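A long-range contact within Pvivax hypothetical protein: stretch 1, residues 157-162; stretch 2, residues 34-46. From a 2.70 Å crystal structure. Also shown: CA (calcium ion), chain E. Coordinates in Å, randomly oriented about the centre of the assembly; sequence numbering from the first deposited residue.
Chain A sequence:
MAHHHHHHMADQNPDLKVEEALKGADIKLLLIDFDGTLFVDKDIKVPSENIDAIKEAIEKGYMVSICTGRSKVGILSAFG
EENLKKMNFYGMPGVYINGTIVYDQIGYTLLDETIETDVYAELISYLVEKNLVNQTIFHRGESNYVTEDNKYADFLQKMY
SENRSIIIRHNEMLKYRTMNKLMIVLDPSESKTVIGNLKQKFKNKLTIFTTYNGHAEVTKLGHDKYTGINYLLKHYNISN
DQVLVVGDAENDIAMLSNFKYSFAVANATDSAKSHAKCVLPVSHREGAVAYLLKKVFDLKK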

# COMPACT_ATOMS: atom_id res chain seq x y z
N GLN A 157 -15.28 -11.52 -24.33
CA GLN A 157 -14.89 -11.96 -25.67
C GLN A 157 -14.98 -10.80 -26.67
O GLN A 157 -14.01 -10.48 -27.34
CB GLN A 157 -15.75 -13.14 -26.15
N LYS A 158 -16.15 -10.15 -26.73
CA LYS A 158 -16.37 -9.05 -27.68
C LYS A 158 -15.66 -7.77 -27.24
O LYS A 158 -14.90 -7.20 -28.02
CB LYS A 158 -17.86 -8.80 -27.89
N MET A 159 -15.87 -7.32 -26.01
CA MET A 159 -15.28 -6.05 -25.53
C MET A 159 -13.76 -6.08 -25.35
O MET A 159 -13.09 -5.07 -25.59
CB MET A 159 -15.91 -5.59 -24.21
CG MET A 159 -17.27 -4.90 -24.33
SD MET A 159 -17.16 -3.10 -24.13
CE MET A 159 -16.93 -2.90 -22.36
N TYR A 160 -13.22 -7.22 -24.91
CA TYR A 160 -11.81 -7.27 -24.48
C TYR A 160 -10.97 -8.38 -25.12
O TYR A 160 -9.87 -8.64 -24.67
CB TYR A 160 -11.73 -7.35 -22.94
CG TYR A 160 -12.36 -6.16 -22.24
CD1 TYR A 160 -11.65 -4.98 -22.06
CD2 TYR A 160 -13.68 -6.22 -21.79
CE1 TYR A 160 -12.24 -3.87 -21.42
CE2 TYR A 160 -14.27 -5.12 -21.14
CZ TYR A 160 -13.55 -3.94 -20.97
OH TYR A 160 -14.14 -2.86 -20.35
N SER A 161 -11.49 -9.01 -26.18
CA SER A 161 -10.73 -10.03 -26.94
C SER A 161 -10.23 -11.20 -26.08
O SER A 161 -9.15 -11.75 -26.34
CB SER A 161 -9.54 -9.38 -27.66
OG SER A 161 -9.91 -8.16 -28.28
N GLU A 162 -11.01 -11.56 -25.07
CA GLU A 162 -10.73 -12.72 -24.23
C GLU A 162 -11.50 -13.91 -24.77
O GLU A 162 -12.20 -13.80 -25.79
CB GLU A 162 -11.16 -12.45 -22.79
CG GLU A 162 -10.23 -11.54 -22.02
CD GLU A 162 -10.35 -11.68 -20.51
OE1 GLU A 162 -10.99 -12.64 -20.03
OE2 GLU A 162 -9.79 -10.82 -19.78
CA CA E . -5.53 -0.34 -16.91
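Stretch 2, residues 34-46: FDGTLFVDKDIKV

Stretch 2 lies against the last part of a helix and the residue that follows it. A helix that began earlier in the chain runs through 157-159; Ser161 is the first residue after it to leave helical phi/psi, with a positive phi of 57°. Stretch 2 opens with a weakly bonded helix at about 34-38, containing a wider pi-type turn, in which Phe34 O accepts from Thr37 N, from Phe39 N (2.8 Å) and, weakly, from Leu38 N. Gly36 has phi 82°, a value that favours glycine. The chain then bends back on itself: Val40 N donates to Lys45 O at 2.7 Å and Lys45 N to Asp41 O at 2.9 Å. Within this loop Asp41 OD1 accepts from Ile44 N at 3.0 Å and, weakly, from Asp43 N, a use well suited to a short carboxylate beside free backbone amides.

The two backbones come closest at Met159 and Lys42, with CA atoms 5.6 Å apart. Here the contact is largely main chain: Lys158 O lies 3.8 Å from Lys42 CB, and Met159 O lies 4.0 Å from Lys42 N. The CA-to-CB bonds of Lys158 and Met159 point away from stretch 2, while their carbonyl oxygens face Lys42, which is modelled only to CB.

Ser161 CB points toward stretch 2, and its small side chain fits among larger neighbours. Its OG is 3.7 Å from Phe39 CZ, at the ring edge, 3.6 Å from Lys42 O and 3.3 Å from Lys45 CE, reached by the extended lysine chain. Phe39, buried and flat, also brings CZ to 3.8 Å from Tyr160 O.

The remaining contact is polar against aromatic: Asp35 OD2 lies 3.3 Å from Tyr160 CD1, near the ring plane, where aromatic hydrogens carry slight positive charge. Asp35 O meanwhile binds the calcium ion at 2.3 Å. No hydrogen bond joins the modelled atoms of the two stretches; the 273 Å² buried between them rests on van der Waals packing and weak polar contacts.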

# COMPACT_ATOMS: atom_id res chain seq x y z
N PHE A 34 -2.10 -3.24 -18.57
CA PHE A 34 -2.66 -3.76 -19.81
C PHE A 34 -3.68 -2.78 -20.44
O PHE A 34 -3.30 -2.00 -21.32
CB PHE A 34 -3.24 -5.17 -19.63
CG PHE A 34 -3.32 -5.96 -20.91
CD1 PHE A 34 -2.16 -6.39 -21.55
CD2 PHE A 34 -4.55 -6.27 -21.49
CE1 PHE A 34 -2.22 -7.11 -22.74
CE2 PHE A 34 -4.63 -6.99 -22.68
CZ PHE A 34 -3.46 -7.42 -23.31
N ASP A 35 -4.93 -2.78 -20.00
CA ASP A 35 -5.95 -1.97 -20.65
C ASP A 35 -5.72 -0.51 -20.36
O ASP A 35 -5.41 -0.14 -19.22
CB ASP A 35 -7.36 -2.32 -20.19
CG ASP A 35 -7.72 -3.73 -20.50
OD1 ASP A 35 -7.14 -4.63 -19.86
OD2 ASP A 35 -8.58 -3.93 -21.39
N GLY A 36 -5.89 0.32 -21.38
CA GLY A 36 -5.67 1.75 -21.25
C GLY A 36 -4.21 2.14 -21.38
O GLY A 36 -3.90 3.32 -21.52
N THR A 37 -3.31 1.15 -21.34
CA THR A 37 -1.88 1.40 -21.43
C THR A 37 -1.33 0.63 -22.63
O THR A 37 -1.01 1.23 -23.65
CB THR A 37 -1.15 1.02 -20.11
OG1 THR A 37 -1.70 1.76 -19.01
CG2 THR A 37 0.34 1.29 -20.21
N LEU A 38 -1.26 -0.69 -22.52
CA LEU A 38 -0.74 -1.55 -23.58
C LEU A 38 -1.84 -1.98 -24.57
O LEU A 38 -1.63 -1.98 -25.78
CB LEU A 38 -0.09 -2.78 -22.94
CG LEU A 38 0.83 -3.66 -23.79
CD1 LEU A 38 2.12 -2.94 -24.13
CD2 LEU A 38 1.15 -4.96 -23.05
N PHE A 39 -3.02 -2.33 -24.05
CA PHE A 39 -4.14 -2.78 -24.86
C PHE A 39 -5.15 -1.65 -25.02
O PHE A 39 -5.61 -1.10 -24.02
CB PHE A 39 -4.81 -3.96 -24.16
CG PHE A 39 -5.99 -4.53 -24.90
CD1 PHE A 39 -5.85 -5.70 -25.64
CD2 PHE A 39 -7.24 -3.92 -24.82
CE1 PHE A 39 -6.94 -6.24 -26.31
CE2 PHE A 39 -8.33 -4.46 -25.49
CZ PHE A 39 -8.17 -5.62 -26.24
N VAL A 40 -5.52 -1.35 -26.28
CA VAL A 40 -6.32 -0.16 -26.60
C VAL A 40 -7.84 -0.44 -26.60
O VAL A 40 -8.57 0.15 -25.81
CB VAL A 40 -5.88 0.46 -27.95
CG1 VAL A 40 -6.63 1.75 -28.24
CG2 VAL A 40 -4.38 0.71 -27.97
N ASP A 41 -8.30 -1.32 -27.49
CA ASP A 41 -9.73 -1.69 -27.57
C ASP A 41 -9.94 -2.97 -28.39
O ASP A 41 -8.96 -3.60 -28.79
CB ASP A 41 -10.57 -0.53 -28.15
CG ASP A 41 -10.12 -0.10 -29.55
OD1 ASP A 41 -9.72 -0.96 -30.38
OD2 ASP A 41 -10.18 1.12 -29.80
N LYS A 42 -11.20 -3.34 -28.62
CA LYS A 42 -11.55 -4.52 -29.44
C LYS A 42 -10.72 -4.71 -30.72
O LYS A 42 -10.12 -5.77 -30.94
CB LYS A 42 -13.03 -4.45 -29.84
N ASP A 43 -10.68 -3.66 -31.54
CA ASP A 43 -10.14 -3.74 -32.91
C ASP A 43 -8.62 -3.62 -32.94
O ASP A 43 -7.94 -4.44 -33.56
CB ASP A 43 -10.74 -2.63 -33.80
CG ASP A 43 -12.20 -2.35 -33.48
OD1 ASP A 43 -13.00 -3.31 -33.39
OD2 ASP A 43 -12.54 -1.16 -33.30
N ILE A 44 -8.09 -2.58 -32.30
CA ILE A 44 -6.65 -2.33 -32.26
C ILE A 44 -5.91 -3.37 -31.41
O ILE A 44 -4.79 -3.76 -31.73
CB ILE A 44 -6.35 -0.87 -31.74
CG1 ILE A 44 -6.79 0.16 -32.79
CG2 ILE A 44 -4.86 -0.69 -31.42
CD1 ILE A 44 -7.03 1.57 -32.25
N LYS A 45 -6.55 -3.83 -30.34
CA LYS A 45 -5.93 -4.73 -29.37
C LYS A 45 -4.61 -4.13 -28.84
O LYS A 45 -4.62 -3.03 -28.26
CB LYS A 45 -5.78 -6.14 -29.96
CG LYS A 45 -7.13 -6.73 -30.37
CD LYS A 45 -7.05 -8.20 -30.77
CE LYS A 45 -8.43 -8.70 -31.22
NZ LYS A 45 -8.48 -10.19 -31.42
N VAL A 46 -3.50 -4.82 -29.05
CA VAL A 46 -2.18 -4.30 -28.69
C VAL A 46 -1.42 -3.94 -29.96
O VAL A 46 -1.08 -4.84 -30.74
CB VAL A 46 -1.36 -5.32 -27.88
CG1 VAL A 46 -0.06 -4.68 -27.39
CG2 VAL A 46 -2.17 -5.86 -26.73